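Local coordinates for protein aryl acylamidase (bacterium CSBL00001, PDB 4YJ6) that is an amidase signature enzyme that probably hydrolyses the amide bond of N-acylated aryl amines, at residues 61-66 and 75-80; 32-37 and 126-131; 18-23 and 65-70. All blocks are in the same frame, centred on the assembly; numbering follows the deposited sequence.

Contact 1 of 3, residues 61-66 and 75-80; sequences AALERR and MLAGVP
Leu63 meets the turn at Ala77 and Gly78 through its two methyl branches, and van der Waals contact, without a hydrogen bond across, joins 61-66 to 75-80. One branch reaches the backbone, where Leu63 CD1 lies 3.5 Å from Gly78 N and Leu63 CD1 lies 4.1 Å from Ala77 C. The other branch turns to a side chain, with Leu63 CD2 4.2 Å from Ala77 CB. CG stands anti to the backbone N (chi1 -150°), which carries both methyls off the helix toward the loop. The same CD2 also lies over one face of the Arg66 guanidinium, displaced toward its rim.

Backbone hydrogen bonding shapes the surface that Leu63 touches. Residues Leu76 to Val79 form a type II beta turn, closed by the bond from Val79 N to Leu76 O (3.0 Å). Gly78 holds its third position with phi 91°, where a CB would press on the preceding carbonyl oxygen.

Beside the contact, Arg66 NH1 forms a salt bridge with Asp124 OD2 and a hydrogen bond to Pro72 O.

The contact places the C-terminal part of helix 53-69 against the loop that leads into strand 80-84, with Val73 and, from helix 27-45, Pro27 also touching Leu63.

Contact 2 of 3, residues 32-37 and 126-131; sequences ESTIDL and LLLGQT
Thr34 and Leu128 make the close part of this contact, methyl against methyl, with Thr34 CG2 3.5 Å from Leu128 CD2. The same leucine methyl, Leu128 CD2, lies 3.8 Å from Thr34 CB, so it rests against the carbon flank of the threonine. The torsion chi1 of -61° sets CG2 anti to the backbone N and directs the hydroxyl back along the helix, where OG1 bonds to the carbonyl O of Val30. The polar end is thus satisfied within helix 27-45, while the methyl is given to the strand.

Strand 126-131 is the middle of a three-stranded mixed sheet, antiparallel to 48-51 and parallel to 80-84, and helix 27-45 packs on it through Leu128. Backbone hydrogen bonds join Leu128 to Thr81 of strand 80-84 and to Ala52, just past strand 48-51.

The looser part lies at Ile35, whose CG1 stays 4.0 Å from Leu128 CD2. Ile35 also touches Tyr53 and Arg57 of helix 53-69, and Leu128 touches Ala56 of that helix. Farther out, the helix surface turns from the sheet toward solvent: Glu32, partly exposed, points away from the strand and forms a salt bridge with Arg57.

Contact 3 of 3, residues 18-23 and 65-70; sequences ELVKSK and RRIMQG
Ile67 has CG1 anti to its carbonyl carbon (chi1 -72°) and an extended chi2 of 174°, which carries CD1 forward to Val20 while CG2 remains beside Lys23. Lys23 in turn stretches out, extended beyond CG, over the last turn of helix 53-69, running past Ile67 in the opposite direction.

The tightest point is Val20 CG1 against Ile67 CD1 at 3.4 Å, closer than usual for two methyl carbons, with the side chains set nearly at right angles. Beside it, Lys23 CG lies 3.9 Å from Ile67 CG2, and Lys23 CD passes 4.0 Å from the selenium SE of the selenomethionine Met68, whose bent chain brings that atom in. Cut back to an alanine, Ile67 would probably leave Val20 CG1 without its partner on helix 53-69 and the aliphatic part of Lys23 without the methyl it lies along.

Lys23, with positive phi, is the C' residue of a Schellman motif closing helix 13-21. Gly70 also has positive phi in a Schellman motif, at the C-terminal end of helix 53-69. Ser22 OG bonds to Glu18 O at 2.7 Å, meeting that oxygen on the face opposite to the one used by Ser22 N.

The ammonium of Lys23 reaches the other helix through water: NZ donates to water 1 (2.7 Å), which donates to Ile67 O (3.1 Å). A lysine thereby serves two chemistries, its methylenes covering Ile67 and its charge lying near the carbonyl end of a helix, where the helix dipole would probably favour it.

Overall arrangement
The three contacts lie on one side of the chain's centre and bring the N-terminal helices 13-21, 27-45 and 53-69 together around the small three-stranded sheet. Contacts 1 and 3 have centres about 7 Å apart and share Arg65 and Arg66; Val20 bridges them, its CG1 lying 3.7 Å from Ala77 O. Contact 1 leads into contact 2, about 14 Å away between centres, through a probable hydrogen bond from Leu126 N to Val79 O (2.9 Å) and through Pro80, which packs on Thr34 and Leu128. Contacts 2 and 3 do not touch, their nearest atoms being about 7 Å apart. Contact 3 is the most peripheral, its centre about 31 Å from that of the chain.

Contact 1 of 3, residues 61-66 and 75-80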
loop_
_atom_site.group_PDB
_atom_site.type_symbol
_atom_site.label_atom_id
_atom_site.label_comp_id
_atom_site.label_asym_id
_atom_site.label_seq_id
_atom_site.Cartn_x
_atom_site.Cartn_y
_atom_site.Cartn_z
ATOM N N ALA A 61 -20.024 10.811 17.743
ATOM C CA ALA A 61 -21.280 11.241 18.437
ATOM C C ALA A 61 -22.477 11.168 17.510
ATOM O O ALA A 61 -23.556 10.730 17.899
ATOM C CB ALA A 61 -21.142 12.679 19.029
ATOM N N ALA A 62 -22.291 11.590 16.262
ATOM C CA ALA A 62 -23.378 11.577 15.292
ATOM C C ALA A 62 -23.731 10.127 14.913
ATOM O O ALA A 62 -24.900 9.785 14.741
ATOM C CB ALA A 62 -22.982 12.404 14.046
ATOM N N LEU A 63 -22.712 9.278 14.803
ATOM C CA LEU A 63 -22.945 7.871 14.441
ATOM C C LEU A 63 -23.684 7.189 15.588
ATOM O O LEU A 63 -24.644 6.411 15.390
ATOM C CB LEU A 63 -21.595 7.184 14.209
ATOM C CG LEU A 63 -21.487 6.017 13.210
ATOM C CD1 LEU A 63 -20.364 5.046 13.594
ATOM C CD2 LEU A 63 -22.762 5.302 12.765
ATOM N N GLU A 64 -23.255 7.511 16.801
ATOM C CA GLU A 64 -23.897 6.935 17.976
ATOM C C GLU A 64 -25.371 7.335 17.999
ATOM O O GLU A 64 -26.242 6.488 18.271
ATOM C CB GLU A 64 -23.198 7.400 19.240
ATOM C CG GLU A 64 -23.911 6.925 20.530
ATOM C CD GLU A 64 -23.315 7.551 21.769
ATOM O OE1 GLU A 64 -22.547 6.869 22.482
ATOM O OE2 GLU A 64 -23.619 8.742 22.035
ATOM N N ARG A 65 -25.659 8.604 17.691
ATOM C CA ARG A 65 -27.062 9.033 17.693
ATOM C C ARG A 65 -27.877 8.269 16.651
ATOM O O ARG A 65 -28.976 7.809 16.936
ATOM C CB ARG A 65 -27.179 10.535 17.471
ATOM C CG ARG A 65 -28.620 11.043 17.694
ATOM C CD ARG A 65 -28.879 12.437 17.026
ATOM N NE ARG A 65 -28.674 12.373 15.583
ATOM C CZ ARG A 65 -29.525 11.818 14.722
ATOM N NH1 ARG A 65 -30.672 11.317 15.139
ATOM N NH2 ARG A 65 -29.235 11.761 13.435
ATOM N N ARG A 66 -27.345 8.104 15.440
ATOM C CA ARG A 66 -28.052 7.362 14.416
ATOM C C ARG A 66 -28.287 5.904 14.829
ATOM O O ARG A 66 -29.367 5.365 14.603
ATOM C CB ARG A 66 -27.305 7.408 13.089
ATOM C CG ARG A 66 -27.412 8.787 12.418
ATOM C CD ARG A 66 -26.801 8.741 11.022
ATOM N NE ARG A 66 -25.353 8.933 11.060
ATOM C CZ ARG A 66 -24.453 8.178 10.432
ATOM N NH1 ARG A 66 -24.813 7.103 9.709
ATOM N NH2 ARG A 66 -23.169 8.517 10.531
HETATM N N MSE A 75 -21.681 0.416 5.946
HETATM C CA MSE A 75 -21.276 -0.981 6.069
HETATM C C MSE A 75 -19.993 -1.168 6.900
HETATM O O MSE A 75 -19.641 -2.296 7.271
HETATM C CB MSE A 75 -21.147 -1.614 4.680
HETATM C CG MSE A 75 -19.880 -1.375 3.954
HETATM SE SE MSE A 75 -20.033 -2.252 2.139
HETATM C CE MSE A 75 -21.319 -0.850 1.534
ATOM N N LEU A 76 -19.263 -0.082 7.155
ATOM C CA LEU A 76 -18.088 -0.134 8.030
ATOM C C LEU A 76 -18.334 0.716 9.279
ATOM O O LEU A 76 -17.416 1.253 9.879
ATOM C CB LEU A 76 -16.836 0.373 7.297
ATOM C CG LEU A 76 -16.351 -0.579 6.201
ATOM C CD1 LEU A 76 -15.128 0.064 5.509
ATOM C CD2 LEU A 76 -15.963 -1.907 6.773
ATOM N N ALA A 77 -19.586 0.819 9.691
ATOM C CA ALA A 77 -19.897 1.717 10.798
ATOM C C ALA A 77 -19.058 1.459 12.052
ATOM O O ALA A 77 -19.092 0.368 12.651
ATOM C CB ALA A 77 -21.425 1.656 11.137
ATOM N N GLY A 78 -18.299 2.474 12.438
ATOM C CA GLY A 78 -17.515 2.432 13.657
ATOM C C GLY A 78 -16.091 1.909 13.490
ATOM O O GLY A 78 -15.326 1.927 14.430
ATOM N N VAL A 79 -15.727 1.442 12.302
ATOM C CA VAL A 79 -14.377 0.902 12.124
ATOM C C VAL A 79 -13.395 2.062 12.097
ATOM O O VAL A 79 -13.520 2.940 11.252
ATOM C CB VAL A 79 -14.289 0.144 10.792
ATOM C CG1 VAL A 79 -12.812 -0.273 10.493
ATOM C CG2 VAL A 79 -15.191 -1.065 10.837
ATOM N N PRO A 80 -12.384 2.070 12.985
ATOM C CA PRO A 80 -11.427 3.181 12.992
ATOM C C PRO A 80 -10.337 2.986 11.956
ATOM O O PRO A 80 -9.886 1.866 11.768
ATOM C CB PRO A 80 -10.829 3.116 14.394
ATOM C CG PRO A 80 -10.859 1.637 14.746
ATOM C CD PRO A 80 -12.124 1.093 14.066
#

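Contact 2 of 3, residues 32-37 and 126-131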
loop_
_atom_site.group_PDB
_atom_site.type_symbol
_atom_site.label_atom_id
_atom_site.label_comp_id
_atom_site.label_asym_id
_atom_site.label_seq_id
_atom_site.Cartn_x
_atom_site.Cartn_y
_atom_site.Cartn_z
ATOM N N GLU A 32 -12.129 6.631 21.524
ATOM C CA GLU A 32 -11.247 6.937 22.667
ATOM C C GLU A 32 -10.255 5.808 22.911
ATOM O O GLU A 32 -9.104 6.044 23.241
ATOM C CB GLU A 32 -12.064 7.201 23.944
ATOM C CG GLU A 32 -13.059 8.345 23.829
ATOM C CD GLU A 32 -12.420 9.727 23.562
ATOM O OE1 GLU A 32 -11.187 9.911 23.728
ATOM O OE2 GLU A 32 -13.203 10.648 23.192
ATOM N N SER A 33 -10.699 4.570 22.729
ATOM C CA SER A 33 -9.823 3.420 22.928
ATOM C C SER A 33 -8.758 3.333 21.840
ATOM O O SER A 33 -7.643 2.876 22.105
ATOM C CB SER A 33 -10.627 2.130 22.953
ATOM O OG SER A 33 -11.498 2.095 24.076
ATOM N N THR A 34 -9.093 3.768 20.631
ATOM C CA THR A 34 -8.106 3.765 19.543
ATOM C C THR A 34 -7.087 4.869 19.812
ATOM O O THR A 34 -5.896 4.705 19.601
ATOM C CB THR A 34 -8.763 3.975 18.162
ATOM O OG1 THR A 34 -9.674 2.898 17.921
ATOM C CG2 THR A 34 -7.700 3.959 17.034
ATOM N N ILE A 35 -7.570 5.998 20.310
ATOM C CA ILE A 35 -6.695 7.111 20.640
ATOM C C ILE A 35 -5.710 6.642 21.715
ATOM O O ILE A 35 -4.519 6.928 21.644
ATOM C CB ILE A 35 -7.516 8.332 21.116
ATOM C CG1 ILE A 35 -8.189 9.004 19.917
ATOM C CG2 ILE A 35 -6.634 9.368 21.857
ATOM C CD1 ILE A 35 -9.279 10.090 20.300
ATOM N N ASP A 36 -6.210 5.905 22.695
ATOM C CA ASP A 36 -5.345 5.412 23.754
ATOM C C ASP A 36 -4.221 4.561 23.164
ATOM O O ASP A 36 -3.051 4.698 23.566
ATOM C CB ASP A 36 -6.116 4.561 24.757
ATOM C CG ASP A 36 -7.080 5.368 25.610
ATOM O OD1 ASP A 36 -6.917 6.608 25.700
ATOM O OD2 ASP A 36 -7.997 4.726 26.184
ATOM N N LEU A 37 -4.569 3.682 22.215
ATOM C CA LEU A 37 -3.560 2.816 21.582
ATOM C C LEU A 37 -2.538 3.636 20.790
ATOM O O LEU A 37 -1.350 3.340 20.825
ATOM C CB LEU A 37 -4.220 1.785 20.645
ATOM C CG LEU A 37 -4.989 0.675 21.339
ATOM C CD1 LEU A 37 -5.721 -0.166 20.316
ATOM C CD2 LEU A 37 -4.038 -0.216 22.162
ATOM N N LEU A 126 -14.498 5.573 10.751
ATOM C CA LEU A 126 -14.104 6.800 11.471
ATOM C C LEU A 126 -12.624 7.089 11.218
ATOM O O LEU A 126 -11.761 6.283 11.584
ATOM C CB LEU A 126 -14.346 6.586 12.973
ATOM C CG LEU A 126 -15.848 6.403 13.255
ATOM C CD1 LEU A 126 -16.087 5.838 14.680
ATOM C CD2 LEU A 126 -16.586 7.742 13.041
ATOM N N LEU A 127 -12.338 8.228 10.600
ATOM C CA LEU A 127 -10.967 8.611 10.263
ATOM C C LEU A 127 -10.300 9.319 11.428
ATOM O O LEU A 127 -10.755 10.392 11.870
ATOM C CB LEU A 127 -10.946 9.545 9.056
ATOM C CG LEU A 127 -11.581 9.016 7.782
ATOM C CD1 LEU A 127 -11.655 10.147 6.714
ATOM C CD2 LEU A 127 -10.762 7.877 7.316
ATOM N N LEU A 128 -9.208 8.754 11.906
ATOM C CA LEU A 128 -8.540 9.280 13.103
ATOM C C LEU A 128 -7.353 10.190 12.781
ATOM O O LEU A 128 -6.816 10.830 13.683
ATOM C CB LEU A 128 -8.070 8.135 14.040
ATOM C CG LEU A 128 -9.142 7.958 15.143
ATOM C CD1 LEU A 128 -10.325 7.197 14.572
ATOM C CD2 LEU A 128 -8.610 7.276 16.364
ATOM N N GLY A 129 -6.932 10.249 11.518
ATOM C CA GLY A 129 -5.737 11.017 11.164
ATOM C C GLY A 129 -5.023 10.492 9.927
ATOM O O GLY A 129 -5.643 9.805 9.115
ATOM N N GLN A 130 -3.733 10.825 9.794
ATOM C CA GLN A 130 -2.932 10.449 8.611
ATOM C C GLN A 130 -1.665 9.739 9.023
ATOM O O GLN A 130 -1.137 9.988 10.113
ATOM C CB GLN A 130 -2.505 11.688 7.834
ATOM C CG GLN A 130 -3.673 12.544 7.344
ATOM C CD GLN A 130 -3.187 13.810 6.671
ATOM O OE1 GLN A 130 -2.163 14.376 7.077
ATOM N NE2 GLN A 130 -3.928 14.290 5.672
ATOM N N THR A 131 -1.151 8.903 8.120
ATOM C CA THR A 131 0.049 8.129 8.351
ATOM C C THR A 131 1.233 8.591 7.500
ATOM O O THR A 131 1.063 9.173 6.428
ATOM C CB THR A 131 -0.217 6.625 8.043
ATOM O OG1 THR A 131 -0.762 6.519 6.721
ATOM C CG2 THR A 131 -1.232 6.050 9.043
#

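Contact 3 of 3, residues 18-23 and 65-70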
loop_
_atom_site.group_PDB
_atom_site.type_symbol
_atom_site.label_atom_id
_atom_site.label_comp_id
_atom_site.label_asym_id
_atom_site.label_seq_id
_atom_site.Cartn_x
_atom_site.Cartn_y
_atom_site.Cartn_z
ATOM N N GLU A 18 -19.514 -5.562 13.907
ATOM C CA GLU A 18 -20.559 -6.301 14.634
ATOM C C GLU A 18 -20.738 -5.768 16.060
ATOM O O GLU A 18 -21.877 -5.680 16.562
ATOM C CB GLU A 18 -20.223 -7.799 14.620
ATOM C CG GLU A 18 -21.101 -8.658 15.530
ATOM C CD GLU A 18 -22.551 -8.701 15.112
ATOM O OE1 GLU A 18 -22.869 -8.373 13.942
ATOM O OE2 GLU A 18 -23.384 -9.072 15.972
ATOM N N LEU A 19 -19.628 -5.448 16.731
ATOM C CA LEU A 19 -19.666 -4.899 18.090
ATOM C C LEU A 19 -20.458 -3.593 18.095
ATOM O O LEU A 19 -21.253 -3.330 18.994
ATOM C CB LEU A 19 -18.267 -4.568 18.581
ATOM C CG LEU A 19 -17.517 -5.450 19.597
ATOM C CD1 LEU A 19 -18.217 -6.762 20.003
ATOM C CD2 LEU A 19 -16.062 -5.649 19.214
ATOM N N VAL A 20 -20.253 -2.775 17.072
ATOM C CA VAL A 20 -20.931 -1.479 17.038
ATOM C C VAL A 20 -22.408 -1.645 16.618
ATOM O O VAL A 20 -23.304 -1.067 17.243
ATOM C CB VAL A 20 -20.148 -0.499 16.104
ATOM C CG1 VAL A 20 -20.979 0.749 15.805
ATOM C CG2 VAL A 20 -18.790 -0.126 16.751
ATOM N N LYS A 21 -22.677 -2.492 15.621
ATOM C CA LYS A 21 -24.033 -2.678 15.129
ATOM C C LYS A 21 -24.919 -3.281 16.214
ATOM O O LYS A 21 -26.102 -2.917 16.346
ATOM C CB LYS A 21 -24.048 -3.605 13.915
ATOM C CG LYS A 21 -25.450 -3.954 13.451
ATOM C CD LYS A 21 -25.493 -5.214 12.639
ATOM C CE LYS A 21 -26.842 -5.941 12.888
ATOM N NZ LYS A 21 -27.121 -6.284 14.361
ATOM N N SER A 22 -24.366 -4.207 16.983
ATOM C CA SER A 22 -25.127 -4.838 18.064
ATOM C C SER A 22 -25.164 -4.025 19.354
ATOM O O SER A 22 -25.684 -4.494 20.383
ATOM C CB SER A 22 -24.570 -6.226 18.360
ATOM O OG SER A 22 -23.252 -6.137 18.851
ATOM N N LYS A 23 -24.629 -2.804 19.297
ATOM C CA LYS A 23 -24.587 -1.898 20.446
ATOM C C LYS A 23 -23.791 -2.432 21.632
ATOM O O LYS A 23 -24.035 -2.048 22.777
ATOM C CB LYS A 23 -26.011 -1.513 20.886
ATOM C CG LYS A 23 -26.849 -0.952 19.747
ATOM C CD LYS A 23 -28.293 -0.613 20.180
ATOM C CE LYS A 23 -29.152 -0.172 18.983
ATOM N NZ LYS A 23 -30.635 -0.134 19.322
ATOM N N ARG A 65 -25.659 8.604 17.691
ATOM C CA ARG A 65 -27.062 9.033 17.693
ATOM C C ARG A 65 -27.877 8.269 16.651
ATOM O O ARG A 65 -28.976 7.809 16.936
ATOM C CB ARG A 65 -27.179 10.535 17.471
ATOM C CG ARG A 65 -28.620 11.043 17.694
ATOM C CD ARG A 65 -28.879 12.437 17.026
ATOM N NE ARG A 65 -28.674 12.373 15.583
ATOM C CZ ARG A 65 -29.525 11.818 14.722
ATOM N NH1 ARG A 65 -30.672 11.317 15.139
ATOM N NH2 ARG A 65 -29.235 11.761 13.435
ATOM N N ARG A 66 -27.345 8.104 15.440
ATOM C CA ARG A 66 -28.052 7.362 14.416
ATOM C C ARG A 66 -28.287 5.904 14.829
ATOM O O ARG A 66 -29.367 5.365 14.603
ATOM C CB ARG A 66 -27.305 7.408 13.089
ATOM C CG ARG A 66 -27.412 8.787 12.418
ATOM C CD ARG A 66 -26.801 8.741 11.022
ATOM N NE ARG A 66 -25.353 8.933 11.060
ATOM C CZ ARG A 66 -24.453 8.178 10.432
ATOM N NH1 ARG A 66 -24.813 7.103 9.709
ATOM N NH2 ARG A 66 -23.169 8.517 10.531
ATOM N N ILE A 67 -27.278 5.270 15.430
ATOM C CA ILE A 67 -27.435 3.884 15.890
ATOM C C ILE A 67 -28.538 3.793 16.946
ATOM O O ILE A 67 -29.374 2.877 16.923
ATOM C CB ILE A 67 -26.108 3.371 16.495
ATOM C CG1 ILE A 67 -25.107 3.144 15.359
ATOM C CG2 ILE A 67 -26.334 2.091 17.346
ATOM C CD1 ILE A 67 -23.708 2.775 15.865
HETATM N N MSE A 68 -28.538 4.734 17.878
HETATM C CA MSE A 68 -29.519 4.683 18.968
HETATM C C MSE A 68 -30.934 4.943 18.454
HETATM O O MSE A 68 -31.890 4.357 18.967
HETATM C CB MSE A 68 -29.143 5.662 20.087
HETATM C CG MSE A 68 -27.857 5.198 20.803
HETATM SE SE MSE A 68 -27.729 3.245 21.156
HETATM C CE MSE A 68 -28.553 3.295 22.915
ATOM N N GLN A 69 -31.060 5.756 17.404
ATOM C CA GLN A 69 -32.375 6.081 16.842
ATOM C C GLN A 69 -32.782 5.167 15.709
ATOM O O GLN A 69 -33.860 5.334 15.136
ATOM C CB GLN A 69 -32.408 7.538 16.371
ATOM C CG GLN A 69 -32.015 8.500 17.460
ATOM C CD GLN A 69 -33.032 8.525 18.568
ATOM O OE1 GLN A 69 -34.214 8.753 18.312
ATOM N NE2 GLN A 69 -32.590 8.262 19.805
ATOM N N GLY A 70 -31.929 4.200 15.365
ATOM C CA GLY A 70 -32.239 3.257 14.304
ATOM C C GLY A 70 -32.258 3.837 12.907
ATOM O O GLY A 70 -32.950 3.333 12.031
HETATM O O HOH W 1 -32.034 1.438 17.696
#